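Local coordinates for flavin reductase domain protein, FMN-binding (Shewanella baltica, PDB 3HMZ) that binds flavin mononucleotide and probably acts as an NAD(P)-dependent oxidoreductase, at residues A[132-137]-A[153-158]; A[30-35]-A[80-85]; A[15-20]-A[157-162]; A[59-64]-A[147-152]. All blocks are in the same frame, centred on the assembly; numbering follows the deposited sequence. Where two conformers were deposited one is given.

Contact 1. Residues A[132-137]-A[153-158]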
# COMPACT_ATOMS: atom_id res chain seq x y z
N TRP A 132 1.03 -12.04 -10.27
CA TRP A 132 2.32 -11.58 -10.75
C TRP A 132 2.12 -10.44 -11.75
O TRP A 132 1.21 -10.50 -12.58
CB TRP A 132 3.06 -12.70 -11.48
CG TRP A 132 3.22 -13.98 -10.71
CD1 TRP A 132 4.32 -14.39 -10.03
CD2 TRP A 132 2.26 -15.04 -10.60
NE1 TRP A 132 4.10 -15.62 -9.45
CE2 TRP A 132 2.84 -16.04 -9.78
CE3 TRP A 132 0.96 -15.22 -11.06
CZ2 TRP A 132 2.17 -17.20 -9.47
CZ3 TRP A 132 0.30 -16.36 -10.76
CH2 TRP A 132 0.91 -17.34 -9.96
N LEU A 133 3.00 -9.44 -11.66
CA LEU A 133 3.01 -8.29 -12.53
C LEU A 133 4.43 -8.12 -13.09
O LEU A 133 5.38 -7.90 -12.31
CB LEU A 133 2.58 -7.04 -11.77
CG LEU A 133 1.18 -7.04 -11.10
CD1 LEU A 133 1.16 -7.66 -9.70
CD2 LEU A 133 0.61 -5.60 -11.04
N ALA A 134 4.58 -8.24 -14.41
CA ALA A 134 5.87 -8.00 -15.09
C ALA A 134 6.02 -6.48 -15.28
O ALA A 134 5.11 -5.83 -15.77
CB ALA A 134 5.90 -8.70 -16.40
N CYS A 135 7.18 -5.96 -14.87
CA CYS A 135 7.41 -4.52 -14.78
C CYS A 135 8.66 -4.09 -15.54
O CYS A 135 9.69 -4.73 -15.49
CB CYS A 135 7.58 -4.11 -13.33
SG CYS A 135 6.15 -4.43 -12.28
N LYS A 136 8.51 -2.96 -16.23
CA LYS A 136 9.59 -2.32 -16.97
C LYS A 136 9.87 -0.99 -16.26
O LYS A 136 9.00 -0.12 -16.21
CB LYS A 136 9.21 -2.07 -18.41
CG LYS A 136 10.33 -1.42 -19.27
CD LYS A 136 9.81 -1.13 -20.65
CE LYS A 136 10.93 -0.54 -21.51
NZ LYS A 136 10.40 -0.13 -22.85
N LEU A 137 11.08 -0.86 -15.75
CA LEU A 137 11.50 0.36 -15.09
C LEU A 137 11.41 1.59 -16.00
O LEU A 137 11.78 1.53 -17.17
CB LEU A 137 12.96 0.24 -14.59
CG LEU A 137 13.57 1.39 -13.78
CD1 LEU A 137 12.83 1.59 -12.44
CD2 LEU A 137 15.08 1.19 -13.59
N GLU A 153 6.35 0.65 -15.47
CA GLU A 153 5.15 0.32 -16.22
C GLU A 153 4.91 -1.19 -16.05
O GLU A 153 5.84 -1.99 -16.11
CB GLU A 153 5.28 0.71 -17.69
CG GLU A 153 4.25 0.11 -18.63
CD GLU A 153 4.07 0.96 -19.90
OE1 GLU A 153 4.98 1.79 -20.23
OE2 GLU A 153 2.99 0.84 -20.51
N VAL A 154 3.66 -1.55 -15.83
CA VAL A 154 3.28 -2.98 -15.74
C VAL A 154 2.95 -3.37 -17.19
O VAL A 154 2.05 -2.77 -17.83
CB VAL A 154 2.09 -3.18 -14.82
CG1 VAL A 154 1.58 -4.61 -14.92
CG2 VAL A 154 2.48 -2.79 -13.38
N ILE A 155 3.70 -4.33 -17.71
CA ILE A 155 3.56 -4.81 -19.09
C ILE A 155 2.86 -6.14 -19.25
O ILE A 155 2.61 -6.57 -20.38
CB ILE A 155 4.96 -4.81 -19.82
CG1 ILE A 155 5.94 -5.80 -19.18
CG2 ILE A 155 5.55 -3.36 -19.80
CD1 ILE A 155 7.30 -5.94 -19.92
N GLY A 156 2.59 -6.82 -18.14
CA GLY A 156 1.89 -8.06 -18.16
C GLY A 156 1.43 -8.38 -16.75
O GLY A 156 2.10 -7.97 -15.78
N ALA A 157 0.29 -9.07 -16.62
CA ALA A 157 -0.26 -9.43 -15.32
C ALA A 157 -0.97 -10.75 -15.42
O ALA A 157 -1.62 -11.04 -16.44
CB ALA A 157 -1.17 -8.32 -14.82
N TRP A 158 -0.86 -11.56 -14.36
CA TRP A 158 -1.45 -12.90 -14.30
C TRP A 158 -1.83 -13.19 -12.86
O TRP A 158 -1.28 -12.61 -11.94
CB TRP A 158 -0.45 -13.98 -14.78
CG TRP A 158 0.17 -13.69 -16.11
CD1 TRP A 158 -0.26 -14.13 -17.33
CD2 TRP A 158 1.29 -12.84 -16.37
NE1 TRP A 158 0.54 -13.67 -18.32
CE2 TRP A 158 1.52 -12.87 -17.77
CE3 TRP A 158 2.15 -12.10 -15.57
CZ2 TRP A 158 2.57 -12.16 -18.38
CZ3 TRP A 158 3.21 -11.41 -16.17
CH2 TRP A 158 3.40 -11.44 -17.57
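CG of Trp158 stands anti to its own carbonyl carbon (chi1 -51°); CZ3, at the edge of the indole, lies 3.8 Å from Ala134 CB. Gly156 lies against one face of the same indole, where a side chain would collide with it. Trp132, turned alike at chi1 (-53°), brings the edge of its ring to the Trp158 carbonyl, CE3 lying 3.6 Å from O. The two strands are antiparallel and carry a classic beta bulge, Ile155 and Gly156 together facing Ala134: Ala134 N donates to Gly156 O (2.8 Å), while Ile155 N donates to Ala134 O (2.8 Å). On the opposite face, Leu133 CD2 and Cys135 SG both touch Val154 CG2, SG at 4.2 Å. An alanine at Trp158 would probably take the ring edge from the Ala134 methyl and the ring face from Gly156, opening a gap on this side of the sheet. Strand 79-84 pairs with the other edge of strand 131-138, and Phe125 meets the Trp158 ring with its plane steeply inclined. Trp132 NE1 is hydrogen-bonded to Val126 O, and strand 58-63 packs through Leu60 on Cys135 and Val154.

Contact 2. Residues A[30-35]-A[80-85]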
# COMPACT_ATOMS: atom_id res chain seq x y z
N PRO A 30 -1.15 -5.22 -0.42
CA PRO A 30 -0.39 -6.34 0.12
C PRO A 30 1.12 -6.07 0.11
O PRO A 30 1.63 -5.32 -0.71
CB PRO A 30 -0.68 -7.46 -0.89
CG PRO A 30 -0.88 -6.72 -2.22
CD PRO A 30 -1.63 -5.49 -1.79
N THR A 31 1.81 -6.77 1.00
CA THR A 31 3.25 -6.88 0.95
C THR A 31 3.53 -7.82 -0.23
O THR A 31 2.80 -8.79 -0.45
CB THR A 31 3.78 -7.41 2.28
OG1 THR A 31 3.55 -6.39 3.26
CG2 THR A 31 5.23 -7.73 2.19
N VAL A 32 4.55 -7.48 -1.02
CA VAL A 32 4.89 -8.22 -2.21
C VAL A 32 6.26 -8.82 -2.17
O VAL A 32 7.04 -8.54 -1.25
CB VAL A 32 4.77 -7.31 -3.47
CG1 VAL A 32 3.38 -6.65 -3.54
CG2 VAL A 32 5.84 -6.20 -3.48
N LEU A 33 6.53 -9.69 -3.14
CA LEU A 33 7.90 -10.14 -3.41
C LEU A 33 8.34 -9.45 -4.70
O LEU A 33 7.60 -9.38 -5.67
CB LEU A 33 8.02 -11.66 -3.56
CG LEU A 33 7.36 -12.47 -2.47
CD1 LEU A 33 7.51 -13.96 -2.83
CD2 LEU A 33 7.87 -12.15 -1.08
N VAL A 34 9.56 -8.91 -4.68
CA VAL A 34 10.20 -8.27 -5.84
C VAL A 34 11.24 -9.26 -6.34
O VAL A 34 12.11 -9.70 -5.59
CB VAL A 34 10.89 -6.93 -5.48
CG1 VAL A 34 11.45 -6.24 -6.75
CG2 VAL A 34 9.93 -6.03 -4.65
N SER A 35 11.12 -9.66 -7.60
CA SER A 35 12.15 -10.52 -8.21
C SER A 35 12.76 -9.88 -9.44
O SER A 35 12.11 -9.11 -10.17
CB SER A 35 11.57 -11.88 -8.52
OG SER A 35 10.51 -11.77 -9.45
N PHE A 80 11.66 -6.18 -13.69
CA PHE A 80 11.44 -6.95 -12.48
C PHE A 80 10.01 -7.47 -12.47
O PHE A 80 9.18 -7.09 -13.31
CB PHE A 80 11.77 -6.14 -11.21
CG PHE A 80 11.02 -4.84 -11.07
CD1 PHE A 80 11.50 -3.67 -11.67
CD2 PHE A 80 9.88 -4.76 -10.27
CE1 PHE A 80 10.85 -2.47 -11.53
CE2 PHE A 80 9.23 -3.54 -10.10
CZ PHE A 80 9.72 -2.39 -10.73
N VAL A 81 9.74 -8.35 -11.51
CA VAL A 81 8.40 -8.87 -11.29
C VAL A 81 8.00 -8.49 -9.85
O VAL A 81 8.81 -8.55 -8.89
CB VAL A 81 8.27 -10.40 -11.48
CG1 VAL A 81 6.84 -10.90 -11.14
CG2 VAL A 81 8.69 -10.83 -12.90
N ILE A 82 6.76 -8.04 -9.74
CA ILE A 82 6.08 -7.82 -8.44
C ILE A 82 5.04 -8.92 -8.35
O ILE A 82 4.26 -9.15 -9.27
CB ILE A 82 5.39 -6.45 -8.37
CG1 ILE A 82 6.44 -5.33 -8.41
CG2 ILE A 82 4.50 -6.32 -7.13
CD1 ILE A 82 7.42 -5.34 -7.24
N GLN A 83 5.07 -9.65 -7.24
CA GLN A 83 4.13 -10.75 -7.05
C GLN A 83 3.61 -10.76 -5.63
O GLN A 83 4.27 -10.31 -4.71
CB GLN A 83 4.75 -12.10 -7.45
CG GLN A 83 6.11 -12.43 -6.83
CD GLN A 83 7.21 -12.46 -7.83
OE1 GLN A 83 7.23 -13.39 -8.66
NE2 GLN A 83 8.14 -11.50 -7.75
N VAL A 84 2.38 -11.25 -5.49
CA VAL A 84 1.64 -11.23 -4.25
C VAL A 84 1.75 -12.57 -3.55
O VAL A 84 1.14 -13.54 -4.01
CB VAL A 84 0.16 -10.86 -4.52
CG1 VAL A 84 -0.61 -10.77 -3.22
CG2 VAL A 84 0.03 -9.49 -5.27
N PRO A 85 2.49 -12.64 -2.44
CA PRO A 85 2.60 -13.90 -1.73
C PRO A 85 1.32 -14.21 -0.93
O PRO A 85 0.45 -13.34 -0.74
CB PRO A 85 3.82 -13.68 -0.82
CG PRO A 85 3.76 -12.25 -0.53
CD PRO A 85 3.36 -11.63 -1.85
O HOH W 1 0.68 -10.67 0.06
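Leu33 and Gln83, then Ser35 and Val81, form the hydrogen-bonded pairs of an antiparallel ladder whose strands run 157° apart, in the central beta-sheet of the flavin reductase-like domain. Gln83 is turned about CB-CG (chi2 -113°), which swings CD back toward strand 32-38, and its amide spans two partners there. Gln83 NE2 donates to Ser35 OG at 2.9 Å and to Leu33 O at 3.0 Å, both lying close to the amide plane. Leu33 O is thus gripped twice, by Gln83 N in its carbonyl plane and by NE2 from well above that plane. With OE1 bonded to Val126 N and Ser35 OG to Pro124 O, the buried amide is held against rotation. A leucine in place of Gln83 would probably leave Ser35 OG and Val126 N each short of a partner in a buried setting. On the face of Val34 and Ile82 the contact is apolar: the two lie side by side, CG2 to CD1 3.7 Å. Val32 CG1 touches Ile82 CG2 at 3.8 Å. Helix 90-96 covers Leu33, and strand 41-55 pairs beyond Val32 and Val34. Past the ladder a water lies 2.9 Å from Thr31 O and 2.8 Å from Pro85 O, between the two carbonyls.

Contact 3. Residues A[15-20]-A[157-162]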
# COMPACT_ATOMS: atom_id res chain seq x y z
N ALA A 15 -4.20 -17.49 -15.11
CA ALA A 15 -4.80 -16.81 -16.24
C ALA A 15 -4.20 -15.42 -16.32
O ALA A 15 -3.78 -14.85 -15.30
CB ALA A 15 -6.33 -16.70 -16.07
N ALA A 16 -4.16 -14.86 -17.52
CA ALA A 16 -3.85 -13.46 -17.70
C ALA A 16 -4.96 -12.61 -17.03
O ALA A 16 -6.12 -12.99 -16.97
CB ALA A 16 -3.78 -13.05 -19.19
N VAL A 17 -4.52 -11.47 -16.53
CA VAL A 17 -5.38 -10.44 -15.96
C VAL A 17 -5.34 -9.32 -16.99
O VAL A 17 -4.27 -8.78 -17.29
CB VAL A 17 -4.89 -9.94 -14.60
CG1 VAL A 17 -5.67 -8.69 -14.11
CG2 VAL A 17 -4.96 -11.08 -13.56
N GLU A 18 -6.52 -8.96 -17.50
CA GLU A 18 -6.66 -7.83 -18.43
C GLU A 18 -5.79 -6.68 -17.90
O GLU A 18 -5.91 -6.31 -16.73
CB GLU A 18 -8.17 -7.43 -18.43
CG GLU A 18 -8.49 -6.29 -19.23
CD GLU A 18 -9.92 -5.84 -19.10
OE1 GLU A 18 -10.80 -6.40 -18.37
OE2 GLU A 18 -10.12 -4.81 -19.72
N LEU A 19 -4.91 -6.12 -18.74
CA LEU A 19 -3.93 -5.14 -18.28
C LEU A 19 -4.57 -3.93 -17.57
O LEU A 19 -4.06 -3.49 -16.55
CB LEU A 19 -2.99 -4.73 -19.40
CG LEU A 19 -1.62 -4.21 -19.04
CD1 LEU A 19 -0.85 -5.20 -18.14
CD2 LEU A 19 -0.86 -3.86 -20.32
N ALA A 20 -5.73 -3.49 -18.07
CA ALA A 20 -6.50 -2.40 -17.48
C ALA A 20 -7.03 -2.68 -16.06
O ALA A 20 -7.51 -1.75 -15.40
CB ALA A 20 -7.71 -2.06 -18.39
N ALA A 157 0.29 -9.07 -16.62
CA ALA A 157 -0.26 -9.43 -15.32
C ALA A 157 -0.97 -10.75 -15.42
O ALA A 157 -1.62 -11.04 -16.44
CB ALA A 157 -1.17 -8.32 -14.82
N TRP A 158 -0.86 -11.56 -14.36
CA TRP A 158 -1.45 -12.90 -14.30
C TRP A 158 -1.83 -13.19 -12.86
O TRP A 158 -1.28 -12.61 -11.94
CB TRP A 158 -0.45 -13.98 -14.78
CG TRP A 158 0.17 -13.69 -16.11
CD1 TRP A 158 -0.26 -14.13 -17.33
CD2 TRP A 158 1.29 -12.84 -16.37
NE1 TRP A 158 0.54 -13.67 -18.32
CE2 TRP A 158 1.52 -12.87 -17.77
CE3 TRP A 158 2.15 -12.10 -15.57
CZ2 TRP A 158 2.57 -12.16 -18.38
CZ3 TRP A 158 3.21 -11.41 -16.17
CH2 TRP A 158 3.40 -11.44 -17.57
N ALA A 159 -2.76 -14.11 -12.67
CA ALA A 159 -3.15 -14.52 -11.34
C ALA A 159 -3.74 -15.91 -11.30
O ALA A 159 -4.27 -16.42 -12.30
CB ALA A 159 -4.15 -13.48 -10.73
N ASP A 160 -3.66 -16.49 -10.10
CA ASP A 160 -4.30 -17.78 -9.78
C ASP A 160 -5.80 -17.55 -9.77
O ASP A 160 -6.31 -16.83 -8.90
CB ASP A 160 -3.75 -18.23 -8.43
CG ASP A 160 -4.39 -19.45 -7.89
OD1 ASP A 160 -5.40 -19.94 -8.41
OD2 ASP A 160 -3.82 -19.91 -6.86
N THR A 161 -6.51 -18.22 -10.68
CA THR A 161 -7.93 -18.00 -10.82
C THR A 161 -8.77 -18.45 -9.63
O THR A 161 -9.92 -18.06 -9.55
CB THR A 161 -8.49 -18.67 -12.07
OG1 THR A 161 -8.26 -20.08 -12.02
CG2 THR A 161 -7.85 -18.06 -13.36
N GLN A 162 -8.23 -19.28 -8.76
CA GLN A 162 -8.98 -19.61 -7.53
C GLN A 162 -9.08 -18.41 -6.57
O GLN A 162 -10.05 -18.34 -5.77
CB GLN A 162 -8.33 -20.74 -6.78
CG GLN A 162 -9.25 -21.28 -5.69
CD GLN A 162 -8.74 -22.54 -5.06
OE1 GLN A 162 -7.53 -22.72 -4.87
NE2 GLN A 162 -9.69 -23.45 -4.69
O HOH W 2 -2.13 -8.63 -18.97
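Val17 points its CB toward strand 149-160 and touches Ala157 and Ala159: CB lies 4.1 Å from Ala157 CB, and CG2, anti to the carbonyl carbon, reaches Ala159 CB at 3.8 Å. Trp158, between those two alanines, projects to the other side, where its indole comes beside Ala16, CD1 lying 3.7 Å from Ala16 CA. The side chains of Ala16 and Trp158 diverge, although their CA atoms are the nearest pair across the contact. At the far end the methyl groups of Ala15 and Thr161 meet, CB to CG2 at 3.4 Å, a close methyl-methyl approach. Thr161 OG1 takes part in a hydrogen bond with Asn13 OD1, just upstream of the short strand.

Between these side chains the backbones form a brief antiparallel ladder. Ala15 and Ala159 exchange two bonds, Ala159 N donating to Ala15 O at 2.9 Å. The third, Val17 N to Ala157 O, is also 2.9 Å and nearly straight at hydrogen (175°), but its donor stands well above the carbonyl plane as the chain leaves the strand. A water carries the pairing a step further, donating to Val17 O, with a weak bond from Ala157 N.

Phe164 packs on Val17 and Ala159. The contact across the segments is thus three main-chain bonds, a few small apolar groups and one indole beside Ala16, so backbone pairing, more than interlocking side chains, joins the N-terminal strand 14-16 to the sheet, away from the flavin site.

Contact 4. Residues A[59-64]-A[147-152]. With FMN (flavin mononucleotide), chain B; EDO (1,2-ethanediol), chain I.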
# COMPACT_ATOMS: atom_id res chain seq x y z
N LYS A 59 0.84 1.33 -13.87
CA LYS A 59 2.16 1.65 -13.34
C LYS A 59 2.13 1.41 -11.83
O LYS A 59 1.05 1.38 -11.20
CB LYS A 59 2.56 3.10 -13.60
CG LYS A 59 2.59 3.53 -15.07
CD LYS A 59 3.07 4.98 -15.18
CE LYS A 59 2.87 5.69 -16.56
NZ LYS A 59 2.59 4.87 -17.70
N LEU A 60 3.32 1.26 -11.28
CA LEU A 60 3.49 1.10 -9.85
C LEU A 60 4.79 1.72 -9.37
O LEU A 60 5.67 2.07 -10.19
CB LEU A 60 3.33 -0.38 -9.44
CG LEU A 60 4.32 -1.39 -10.05
CD1 LEU A 60 5.77 -1.27 -9.49
CD2 LEU A 60 3.79 -2.80 -9.78
N THR A 61 4.83 1.95 -8.06
CA THR A 61 6.01 2.41 -7.39
C THR A 61 6.52 1.30 -6.48
O THR A 61 5.72 0.52 -5.95
CB THR A 61 5.80 3.69 -6.54
OG1 THR A 61 4.74 3.47 -5.59
CG2 THR A 61 5.49 4.91 -7.45
N VAL A 62 7.83 1.29 -6.23
CA VAL A 62 8.41 0.44 -5.18
C VAL A 62 9.64 1.16 -4.61
O VAL A 62 10.37 1.84 -5.34
CB VAL A 62 8.71 -0.99 -5.66
CG1 VAL A 62 9.79 -1.05 -6.81
CG2 VAL A 62 9.04 -1.87 -4.47
N VAL A 63 9.80 1.07 -3.30
CA VAL A 63 10.92 1.65 -2.59
C VAL A 63 11.94 0.54 -2.38
O VAL A 63 11.63 -0.50 -1.79
CB VAL A 63 10.49 2.27 -1.27
CG1 VAL A 63 11.67 2.96 -0.63
CG2 VAL A 63 9.32 3.25 -1.49
N LEU A 64 13.16 0.75 -2.88
CA LEU A 64 14.23 -0.25 -2.81
C LEU A 64 15.45 0.35 -2.14
O LEU A 64 16.08 1.26 -2.68
CB LEU A 64 14.59 -0.74 -4.19
CG LEU A 64 13.45 -1.31 -5.05
CD1 LEU A 64 13.93 -1.52 -6.52
CD2 LEU A 64 12.87 -2.56 -4.45
N TYR A 147 15.21 9.39 -2.97
CA TYR A 147 14.13 8.70 -2.24
C TYR A 147 14.12 7.21 -2.36
O TYR A 147 13.20 6.59 -1.84
CB TYR A 147 12.79 9.24 -2.75
CG TYR A 147 12.62 10.74 -2.64
CD1 TYR A 147 12.51 11.34 -1.39
CD2 TYR A 147 12.52 11.54 -3.77
CE1 TYR A 147 12.39 12.73 -1.28
CE2 TYR A 147 12.36 12.93 -3.67
CZ TYR A 147 12.27 13.51 -2.42
OH TYR A 147 12.08 14.87 -2.31
N ASP A 148 15.08 6.59 -3.05
CA ASP A 148 15.04 5.11 -3.23
C ASP A 148 13.73 4.66 -3.88
O ASP A 148 13.29 3.55 -3.70
CB ASP A 148 15.30 4.40 -1.88
CG ASP A 148 16.64 4.75 -1.29
OD1 ASP A 148 17.56 5.00 -2.11
OD2 ASP A 148 16.74 4.82 -0.05
N LEU A 149 13.14 5.54 -4.68
CA LEU A 149 11.78 5.36 -5.23
C LEU A 149 11.87 5.04 -6.71
O LEU A 149 12.37 5.85 -7.51
CB LEU A 149 11.00 6.63 -5.00
CG LEU A 149 9.55 6.73 -5.47
CD1 LEU A 149 8.71 5.62 -4.81
CD2 LEU A 149 9.00 8.11 -5.23
N PHE A 150 11.32 3.89 -7.07
CA PHE A 150 11.36 3.36 -8.41
C PHE A 150 9.96 3.30 -8.98
O PHE A 150 9.04 2.94 -8.27
CB PHE A 150 12.00 1.96 -8.39
CG PHE A 150 13.47 1.98 -8.05
CD1 PHE A 150 13.90 2.20 -6.78
CD2 PHE A 150 14.41 1.77 -9.05
CE1 PHE A 150 15.25 2.28 -6.47
CE2 PHE A 150 15.78 1.81 -8.76
CZ PHE A 150 16.20 2.08 -7.48
N ILE A 151 9.81 3.71 -10.23
CA ILE A 151 8.56 3.72 -10.99
C ILE A 151 8.68 2.75 -12.14
O ILE A 151 9.70 2.75 -12.85
CB ILE A 151 8.25 5.16 -11.52
CG1 ILE A 151 7.90 6.07 -10.33
CG2 ILE A 151 7.09 5.13 -12.54
CD1 ILE A 151 7.83 7.54 -10.70
N ALA A 152 7.63 1.96 -12.35
CA ALA A 152 7.62 1.05 -13.47
C ALA A 152 6.29 0.96 -14.18
O ALA A 152 5.25 1.14 -13.55
CB ALA A 152 8.03 -0.40 -13.02
N1 FMN B . 13.30 -3.46 1.67
C2 FMN B . 13.08 -2.42 0.80
O2 FMN B . 14.04 -1.89 0.24
N3 FMN B . 11.78 -2.01 0.56
C4 FMN B . 10.70 -2.57 1.17
O4 FMN B . 9.55 -2.12 0.91
C4A FMN B . 10.94 -3.62 2.07
N5 FMN B . 9.90 -4.25 2.72
C5A FMN B . 10.09 -5.41 3.46
C6 FMN B . 9.00 -6.14 3.96
C7 FMN B . 9.18 -7.29 4.72
C7M FMN B . 8.01 -8.07 5.23
C8 FMN B . 10.48 -7.72 4.99
C8M FMN B . 10.74 -8.96 5.82
C9 FMN B . 11.55 -7.00 4.48
C9A FMN B . 11.40 -5.85 3.72
N10 FMN B . 12.47 -5.12 3.19
C10 FMN B . 12.24 -4.06 2.32
C1' FMN B . 13.89 -5.59 3.33
C2' FMN B . 14.43 -6.41 2.15
O2' FMN B . 13.48 -7.40 1.70
C3' FMN B . 15.71 -7.06 2.65
O3' FMN B . 16.67 -6.05 2.90
C4' FMN B . 16.23 -8.19 1.74
O4' FMN B . 17.11 -8.99 2.53
C5' FMN B . 16.96 -7.72 0.50
O5' FMN B . 17.44 -8.87 -0.19
P FMN B . 18.53 -8.72 -1.35
O1P FMN B . 18.90 -10.16 -1.65
O2P FMN B . 17.94 -7.99 -2.52
O3P FMN B . 19.69 -7.94 -0.80
C1 EDO I . 13.95 2.05 2.37
O1 EDO I . 14.85 1.32 3.22
C2 EDO I . 14.75 3.01 1.49
O2 EDO I . 14.91 4.31 2.08
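One face of the Phe150 ring receives Leu64, whose CD1 sits 3.9 Å from the ring centroid and 16° off the normal, a CH-pi contact. The two side chains cross at about a right angle, and Leu64 CB also approaches the rim at CE1 (3.8 Å). At the ring edge, in plane, lies Val62 O, which accepts the Phe150 backbone N-H. The flavin's flat ring system meets the end of strand 58-63: N3 donates to Val63 O at 2.8 Å, a bond that helps to fix the pyrimidine edge of FMN, while flavin O2 comes 3.5 Å from Leu64 CA.

On the other side of the sheet, Thr61 and Ile151 run side by side, CG2 to CG1 3.9 Å, and Leu149 CD1 touches both Thr61 CB and Val63 CG2. Asp148, leaving helix 141-147 with positive phi, gives its backbone O to Leu64 N (2.9 Å). Its carboxylate OD1 forms salt bridges with Arg71 and Lys66, and Asp148 OD2 accepts from O2 of a 1,2-ethanediol, probably from the crystallisation liquor, at 2.9 Å.

Leu149 of the second subunit meets Leu149, and Glu140 of that subunit is hydrogen-bonded to Tyr147 OH, placing this end of the sheet at the dimer interface. Strand 41-55 pairs with strand 58-63 on the side away from strand 149-160, and Leu64 and Phe150 pack against helix 69-77.

Contacts 1, 3 and 4 all use strand 149-160: contact 4 pairs its beginning with strand 58-63, contact 1 its later part with strand 131-138, and contact 3 its end with strand 14-16. Contact 2 joins the same sheet through strand 79-84, which bonds to strand 131-138, Leu133 N to Ile82 O at 2.7 Å. Contacts 2 and 4 are buried, and Phe80 CZ packs on Ala152 CB between them; contact 1 is partly buried, and contact 3 is nearer the surface. Chemistry follows place: a buried side-chain amide network in contact 2, flavin and dimer contacts in contact 4, a bulge under tryptophan in contact 1, mainly backbone bonds in contact 3.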